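Local coordinates for myosin-17 (Arabidopsis thaliana, PDB 7KFL), which is a class XI plant motor whose globular tail, the cargo-binding domain, probably recognises the cargo that the myosin carries along actin, at residues Q1-L4 with N5-Q8; A33-I36 with Y37-L41; Q209-I212 with A213-Q216; L280-W283 with C284-A287. All blocks are in the same frame, centred on the assembly; numbering follows the deposited sequence.

Contact 1: residues Q1-L4 with N5-Q8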
# COMPACT_ATOMS: atom_id res chain seq x y z
N GLN A 1 16.51 -48.17 10.64
CA GLN A 1 15.37 -47.99 11.59
C GLN A 1 14.88 -46.54 11.53
O GLN A 1 15.60 -45.70 10.95
CB GLN A 1 15.79 -48.42 13.00
CG GLN A 1 14.64 -48.70 13.96
CD GLN A 1 13.83 -49.91 13.57
OE1 GLN A 1 14.06 -51.02 14.04
NE2 GLN A 1 12.85 -49.71 12.70
N LYS A 2 13.70 -46.26 12.10
CA LYS A 2 12.97 -44.97 12.01
C LYS A 2 13.39 -44.00 13.13
O LYS A 2 12.52 -43.23 13.59
CB LYS A 2 11.46 -45.22 12.10
CG LYS A 2 10.98 -45.75 13.45
CD LYS A 2 9.57 -45.34 13.82
CE LYS A 2 9.26 -45.56 15.28
NZ LYS A 2 7.84 -45.93 15.49
N HIS A 3 14.67 -44.00 13.53
CA HIS A 3 15.23 -43.03 14.52
C HIS A 3 15.57 -41.72 13.80
O HIS A 3 16.03 -40.78 14.48
CB HIS A 3 16.43 -43.64 15.26
CG HIS A 3 16.06 -44.75 16.18
ND1 HIS A 3 16.23 -46.08 15.84
CD2 HIS A 3 15.53 -44.75 17.43
CE1 HIS A 3 15.82 -46.85 16.84
NE2 HIS A 3 15.39 -46.05 17.82
N LEU A 4 15.35 -41.66 12.48
CA LEU A 4 15.49 -40.45 11.63
C LEU A 4 14.30 -39.51 11.86
O LEU A 4 14.51 -38.28 11.85
CB LEU A 4 15.58 -40.88 10.16
CG LEU A 4 16.80 -41.72 9.80
CD1 LEU A 4 16.45 -42.76 8.74
CD2 LEU A 4 17.95 -40.84 9.34
N ASN A 5 13.10 -40.07 12.04
CA ASN A 5 11.83 -39.31 12.23
C ASN A 5 11.87 -38.55 13.56
O ASN A 5 11.22 -37.49 13.65
CB ASN A 5 10.60 -40.22 12.16
CG ASN A 5 10.25 -40.63 10.75
OD1 ASN A 5 10.34 -41.81 10.40
ND2 ASN A 5 9.85 -39.68 9.93
N GLU A 6 12.61 -39.06 14.55
CA GLU A 6 12.78 -38.43 15.89
C GLU A 6 13.84 -37.33 15.81
O GLU A 6 13.63 -36.27 16.43
CB GLU A 6 13.15 -39.47 16.94
CG GLU A 6 12.03 -40.46 17.23
CD GLU A 6 12.18 -41.23 18.53
OE1 GLU A 6 13.09 -42.08 18.60
OE2 GLU A 6 11.41 -40.96 19.47
N LYS A 7 14.93 -37.56 15.07
CA LYS A 7 16.03 -36.58 14.88
C LYS A 7 15.53 -35.44 13.98
O LYS A 7 15.95 -34.29 14.20
CB LYS A 7 17.30 -37.26 14.34
CG LYS A 7 17.75 -36.84 12.94
CD LYS A 7 19.20 -37.19 12.64
CE LYS A 7 20.14 -35.99 12.67
NZ LYS A 7 20.35 -35.47 14.04
N GLN A 8 14.65 -35.75 13.02
CA GLN A 8 14.05 -34.76 12.09
C GLN A 8 13.06 -33.87 12.85
O GLN A 8 13.08 -32.65 12.61
CB GLN A 8 13.39 -35.44 10.89
CG GLN A 8 14.37 -35.81 9.79
CD GLN A 8 13.69 -36.28 8.52
OE1 GLN A 8 12.70 -35.70 8.07
NE2 GLN A 8 14.22 -37.33 7.92
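His3 and Glu6 both carry CG anti to their own carbonyl carbon (chi1 -68° and -67°), and this shared torsion sends the imidazole and the carboxylate off the same side of the chain, lying alongside one another and pointing the same way. Glu6 OE1 comes to 3.8 Å from His3 CD2, with the carboxylate turned 43° against the ring. The approach is made through a carbon of the imidazole: OE1 stays 4.7 Å from His3 NE2, so any attraction between the two would probably be electrostatic and modest. One residue earlier, Lys2 meets Asn5 more loosely, its CB lying 4.0 Å from Asn5 OD1, while the rest of the lysine chain bends off. What is being built here is the opening turn of helix 4-20, where an incoming loop winds into the i to i+4 pattern. His3 O receives only a weak bond from Lys7 N, at 3.5 Å, whereas Leu4 O is properly gripped by Gln8 N at 2.8 Å. The first methylenes of Gln8 lie close to that same carbonyl, with CG 3.2 Å from Leu4 O, and Lys7 CG comes to 3.7 Å of Leu4 O. Every residue in the contact is exposed, and Lys2, Leu4, Glu6, Lys7 and Gln8 all touch a neighbouring molecule of the crystal, which may influence how their side chains settle.

Contact 2: residues A33-I36 with Y37-L41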
# COMPACT_ATOMS: atom_id res chain seq x y z
N ALA A 33 15.15 -15.58 7.71
CA ALA A 33 15.05 -16.04 6.31
C ALA A 33 16.34 -16.78 5.91
O ALA A 33 16.23 -17.83 5.25
CB ALA A 33 14.78 -14.87 5.40
N CYS A 34 17.50 -16.24 6.29
CA CYS A 34 18.84 -16.81 5.98
C CYS A 34 19.06 -18.11 6.78
O CYS A 34 19.56 -19.08 6.20
CB CYS A 34 19.95 -15.81 6.28
SG CYS A 34 19.96 -14.39 5.16
N VAL A 35 18.68 -18.11 8.06
CA VAL A 35 18.77 -19.29 8.97
C VAL A 35 17.87 -20.40 8.42
O VAL A 35 18.35 -21.55 8.33
CB VAL A 35 18.40 -18.92 10.42
CG1 VAL A 35 18.16 -20.15 11.29
CG2 VAL A 35 19.47 -18.03 11.05
N ILE A 36 16.62 -20.07 8.08
CA ILE A 36 15.62 -21.03 7.51
C ILE A 36 16.22 -21.66 6.25
O ILE A 36 16.31 -22.90 6.21
CB ILE A 36 14.27 -20.34 7.23
CG1 ILE A 36 13.50 -20.06 8.52
CG2 ILE A 36 13.43 -21.15 6.26
CD1 ILE A 36 12.40 -19.03 8.38
N TYR A 37 16.61 -20.83 5.28
CA TYR A 37 17.11 -21.25 3.94
C TYR A 37 18.26 -22.25 4.08
O TYR A 37 18.25 -23.28 3.39
CB TYR A 37 17.56 -20.04 3.12
CG TYR A 37 18.08 -20.39 1.75
CD1 TYR A 37 17.25 -20.97 0.80
CD2 TYR A 37 19.40 -20.15 1.40
CE1 TYR A 37 17.72 -21.30 -0.46
CE2 TYR A 37 19.88 -20.47 0.14
CZ TYR A 37 19.04 -21.05 -0.79
OH TYR A 37 19.50 -21.37 -2.03
N LYS A 38 19.23 -21.95 4.96
CA LYS A 38 20.49 -22.72 5.12
C LYS A 38 20.20 -24.10 5.72
O LYS A 38 20.77 -25.08 5.20
CB LYS A 38 21.49 -21.93 5.97
CG LYS A 38 22.12 -20.75 5.24
CD LYS A 38 23.28 -20.14 5.97
CE LYS A 38 24.04 -19.15 5.11
NZ LYS A 38 24.91 -18.29 5.93
N CYS A 39 19.37 -24.17 6.76
CA CYS A 39 18.89 -25.44 7.37
C CYS A 39 18.28 -26.34 6.29
O CYS A 39 18.69 -27.51 6.20
CB CYS A 39 17.85 -25.18 8.46
SG CYS A 39 18.55 -24.39 9.93
N LEU A 40 17.36 -25.80 5.49
CA LEU A 40 16.64 -26.53 4.42
C LEU A 40 17.66 -26.99 3.36
O LEU A 40 17.47 -28.09 2.80
CB LEU A 40 15.57 -25.63 3.80
CG LEU A 40 14.45 -25.17 4.75
CD1 LEU A 40 13.43 -24.34 3.99
CD2 LEU A 40 13.77 -26.34 5.44
N LEU A 41 18.68 -26.17 3.10
CA LEU A 41 19.77 -26.47 2.13
C LEU A 41 20.68 -27.55 2.72
O LEU A 41 21.06 -28.48 1.98
CB LEU A 41 20.53 -25.18 1.82
CG LEU A 41 21.18 -25.11 0.43
CD1 LEU A 41 20.13 -25.10 -0.67
CD2 LEU A 41 22.07 -23.87 0.32
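Ile36 and Leu40 make the tighter of two apolar side-chain contacts in this turn of helix 31-43: Ile36 CG2 rests 3.9 Å from Leu40 CD1, the two chains side by side and pointing the same way. The branching sets this up, for the isoleucine holds CG2 anti to its backbone N and turns that methyl along the helix to meet the leucine. Val35 and Cys39 form the looser pair, with Val35 CG1 at 4.5 Å from Cys39 SG. The backbone bonds follow the regular i to i+4 pattern of an alpha-helix. Tyr37 N donates to Ala33 O at 3.0 Å and Lys38 N to Cys34 O at 3.1 Å, followed by Cys39 N to Val35 O and Leu40 N to Ile36 O, both at 3.2 Å. The aliphatic start of Lys38 runs past the same Cys34 carbonyl, CG lying 3.2 Å from Cys34 O. Polar tips find partners further off: Tyr37 OH is hydrogen-bonded to Thr91 OG1, and Lys38 NZ donates to the carbonyls of Leu137 and Lys139. Three helices pack against the turn, with helix 4-20 meeting Val35, Ile36 and Cys39, helix 53-65 meeting Ile36 and Leu40, and helix 71-89 meeting Ala33, Ile36 and Tyr37.

Contact 3: residues Q209-I212 with A213-Q216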
# COMPACT_ATOMS: atom_id res chain seq x y z
N GLN A 209 -7.21 26.15 12.11
CA GLN A 209 -5.84 25.60 12.31
C GLN A 209 -5.93 24.28 13.09
O GLN A 209 -5.08 23.40 12.85
CB GLN A 209 -4.95 26.64 12.99
CG GLN A 209 -3.54 26.16 13.31
CD GLN A 209 -2.75 25.74 12.09
OE1 GLN A 209 -2.71 26.43 11.08
NE2 GLN A 209 -2.09 24.59 12.19
N ALA A 210 -6.92 24.14 13.98
CA ALA A 210 -7.19 22.90 14.75
C ALA A 210 -7.59 21.77 13.80
O ALA A 210 -7.30 20.60 14.12
CB ALA A 210 -8.26 23.14 15.78
N LEU A 211 -8.23 22.11 12.67
CA LEU A 211 -8.67 21.16 11.62
C LEU A 211 -7.52 20.89 10.64
O LEU A 211 -7.50 19.78 10.07
CB LEU A 211 -9.91 21.72 10.91
CG LEU A 211 -11.12 21.98 11.81
CD1 LEU A 211 -12.21 22.71 11.06
CD2 LEU A 211 -11.65 20.68 12.40
N ILE A 212 -6.60 21.84 10.47
CA ILE A 212 -5.35 21.66 9.66
C ILE A 212 -4.46 20.61 10.35
O ILE A 212 -3.71 19.92 9.63
CB ILE A 212 -4.62 23.00 9.44
CG1 ILE A 212 -5.42 23.95 8.55
CG2 ILE A 212 -3.21 22.77 8.90
CD1 ILE A 212 -5.26 23.69 7.06
N ALA A 213 -4.53 20.52 11.68
CA ALA A 213 -3.73 19.58 12.52
C ALA A 213 -4.03 18.13 12.12
O ALA A 213 -3.13 17.29 12.27
CB ALA A 213 -4.03 19.82 13.98
N HIS A 214 -5.24 17.86 11.62
CA HIS A 214 -5.69 16.51 11.19
C HIS A 214 -4.84 16.02 10.01
O HIS A 214 -4.52 14.82 9.98
CB HIS A 214 -7.19 16.52 10.89
CG HIS A 214 -8.04 16.74 12.09
ND1 HIS A 214 -7.68 16.28 13.35
CD2 HIS A 214 -9.23 17.36 12.25
CE1 HIS A 214 -8.61 16.61 14.22
NE2 HIS A 214 -9.57 17.27 13.57
N TRP A 215 -4.49 16.91 9.08
CA TRP A 215 -3.57 16.61 7.95
C TRP A 215 -2.20 16.22 8.52
O TRP A 215 -1.58 15.29 7.97
CB TRP A 215 -3.46 17.79 6.98
CG TRP A 215 -4.75 18.17 6.33
CD1 TRP A 215 -5.39 19.37 6.43
CD2 TRP A 215 -5.56 17.35 5.47
NE1 TRP A 215 -6.54 19.35 5.69
CE2 TRP A 215 -6.67 18.13 5.09
CE3 TRP A 215 -5.46 16.04 4.98
CZ2 TRP A 215 -7.67 17.64 4.25
CZ3 TRP A 215 -6.44 15.56 4.16
CH2 TRP A 215 -7.54 16.35 3.80
N GLN A 216 -1.76 16.92 9.57
CA GLN A 216 -0.46 16.68 10.26
C GLN A 216 -0.52 15.33 11.00
O GLN A 216 0.51 14.63 11.01
CB GLN A 216 -0.14 17.85 11.19
CG GLN A 216 0.17 19.13 10.42
CD GLN A 216 0.29 20.35 11.30
OE1 GLN A 216 0.31 20.28 12.53
NE2 GLN A 216 0.39 21.51 10.67
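His214 lays its imidazole back over the preceding turn, where one face of the ring is centred over Ala210 O at a height of 4.0 Å. Its first torsion, chi1 -67°, places CG beside the backbone N, and from there the ring reaches back to Leu211. The two side chains cross at a slant, Leu211 CD2 lying 4.1 Å from His214 CD2. Ile212 is folded at both torsions (chi1 -68°, chi2 -82°), which brings its CD1 to 4.4 Å from Trp215 CD1, an apolar touch at the start of the indole. Trp215 CB sits 3.4 Å from Ile212 O. A smaller side chain such as alanine in place of His214 would probably uncover Leu211 CD2 and open a gap toward Leu184 and Cys185 of helix 150-186, which the imidazole now touches. Beneath these side chains the backbone is irregular. Ala213 N still reaches Gln209 O, weakly, but His214 N turns to Leu211 O at 3.3 Å and Trp215 N to Ile212 O at 3.2 Å, both weak bonds three residues back. Leu211 O has a second donor in the hydroxyl of Tyr272, from helix 267-287, whose ring also meets that of Trp215. Such a local switch from i+4 to i+3 bonding is characteristic of a kinked alpha-helix, here helix 205-231 within the largely helical globular tail.

Contact 4: residues L280-W283 with C284-A287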
# COMPACT_ATOMS: atom_id res chain seq x y z
N LEU A 280 0.87 16.46 2.60
CA LEU A 280 1.08 15.11 2.02
C LEU A 280 2.16 15.18 0.93
O LEU A 280 2.94 14.21 0.82
CB LEU A 280 -0.24 14.58 1.46
CG LEU A 280 -1.37 14.41 2.47
CD1 LEU A 280 -2.62 13.87 1.80
CD2 LEU A 280 -0.95 13.51 3.63
N GLU A 281 2.21 16.27 0.16
CA GLU A 281 3.27 16.52 -0.85
C GLU A 281 4.63 16.57 -0.14
O GLU A 281 5.58 15.93 -0.63
CB GLU A 281 3.02 17.82 -1.62
CG GLU A 281 3.89 17.98 -2.85
CD GLU A 281 3.75 19.30 -3.59
OE1 GLU A 281 2.90 20.12 -3.18
OE2 GLU A 281 4.48 19.50 -4.58
N GLN A 282 4.70 17.31 0.98
CA GLN A 282 5.92 17.48 1.81
C GLN A 282 6.40 16.11 2.30
O GLN A 282 7.62 15.86 2.23
CB GLN A 282 5.65 18.43 2.99
CG GLN A 282 5.83 19.90 2.64
CD GLN A 282 7.27 20.24 2.33
OE1 GLN A 282 8.20 19.68 2.90
NE2 GLN A 282 7.46 21.18 1.41
N TRP A 283 5.48 15.26 2.75
CA TRP A 283 5.77 13.87 3.19
C TRP A 283 6.41 13.06 2.05
O TRP A 283 7.35 12.30 2.33
CB TRP A 283 4.50 13.17 3.71
CG TRP A 283 4.75 11.75 4.12
CD1 TRP A 283 5.05 11.29 5.36
CD2 TRP A 283 4.79 10.61 3.24
NE1 TRP A 283 5.25 9.94 5.33
CE2 TRP A 283 5.10 9.49 4.04
CE3 TRP A 283 4.59 10.43 1.87
CZ2 TRP A 283 5.20 8.21 3.51
CZ3 TRP A 283 4.69 9.16 1.34
CH2 TRP A 283 4.99 8.07 2.15
N CYS A 284 5.89 13.21 0.83
CA CYS A 284 6.37 12.49 -0.39
C CYS A 284 7.81 12.93 -0.71
O CYS A 284 8.60 12.07 -1.16
CB CYS A 284 5.46 12.73 -1.59
SG CYS A 284 3.82 11.99 -1.42
N ILE A 285 8.13 14.21 -0.48
CA ILE A 285 9.48 14.79 -0.74
C ILE A 285 10.46 14.28 0.32
O ILE A 285 11.58 13.86 -0.06
CB ILE A 285 9.41 16.34 -0.78
CG1 ILE A 285 8.50 16.83 -1.91
CG2 ILE A 285 10.80 16.95 -0.89
CD1 ILE A 285 7.96 18.23 -1.70
N GLU A 286 10.05 14.31 1.60
CA GLU A 286 10.86 13.86 2.76
C GLU A 286 11.13 12.35 2.64
O GLU A 286 12.31 11.96 2.78
CB GLU A 286 10.15 14.17 4.08
CG GLU A 286 10.15 15.65 4.44
CD GLU A 286 11.46 16.20 4.99
OE1 GLU A 286 12.29 15.40 5.47
OE2 GLU A 286 11.65 17.44 4.93
N ALA A 287 10.09 11.56 2.38
CA ALA A 287 10.15 10.09 2.18
C ALA A 287 11.05 9.75 0.99
O ALA A 287 11.74 8.72 1.05
CB ALA A 287 8.76 9.53 2.00
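Trp283 meets two neighbours of its own helix in two different ways, one over the indole face and one at its edge. Ala287 CB stands 3.9 Å from the centroid of the six-membered ring and only 6° off its normal, a CH-pi contact one turn on. Cys284 SG instead lies in the ring plane, 5.0 Å from the same centroid, and approaches CE3 of Trp283 to 3.7 Å in a sulfur-aromatic contact. The tryptophan holds CG anti to its backbone N (chi1 178°), which swings the indole forward along the helix and across the following residues; CE3 passes 3.2 Å from Cys284 N. An alanine here would remove the indole and is likely to leave Ala287 CB and Cys284 SG without their aromatic partner and to open a gap toward Phe243 and Phe247. The backbone under the ring is firm, with Ala287 N bonded to Trp283 O at 2.8 Å. Ile285 N is shared, donating to Glu281 O at 3.1 Å and more weakly to Gln282 O. On the outer side Ile285 CD1 lies alongside the preceding turn, 3.5 Å from Glu281 O. All this lies near the end of helix 267-287, in the DIL domain: helix 236-260 brings Phe243 and Phe247 to the indole and Ile250 to Leu280, while helix 205-231 packs Leu222 on Trp283 and Leu226 on Ala287.

How the contacts relate
All four contacts are local, three of them within helices and contact 1 where a loop enters one; they are strung in series along a single elongated chain, and none touches another. Contacts 1 and 2 belong to one end, their centres 21 Å apart, and are joined through helix 4-20: contact 1 starts it, and Leu15 further along packs on Val35 and Cys39 of contact 2. Contacts 3 and 4 lie 16 Å apart between centres, with nearest atoms about 5 Å apart, on the adjoining helices 205-231 and 267-287, where Gln216 of contact 3 bonds Glu279, just before contact 4. Centre to centre, contact 1 is 64 Å from contact 3, and contact 2 is 38 Å from contact 4.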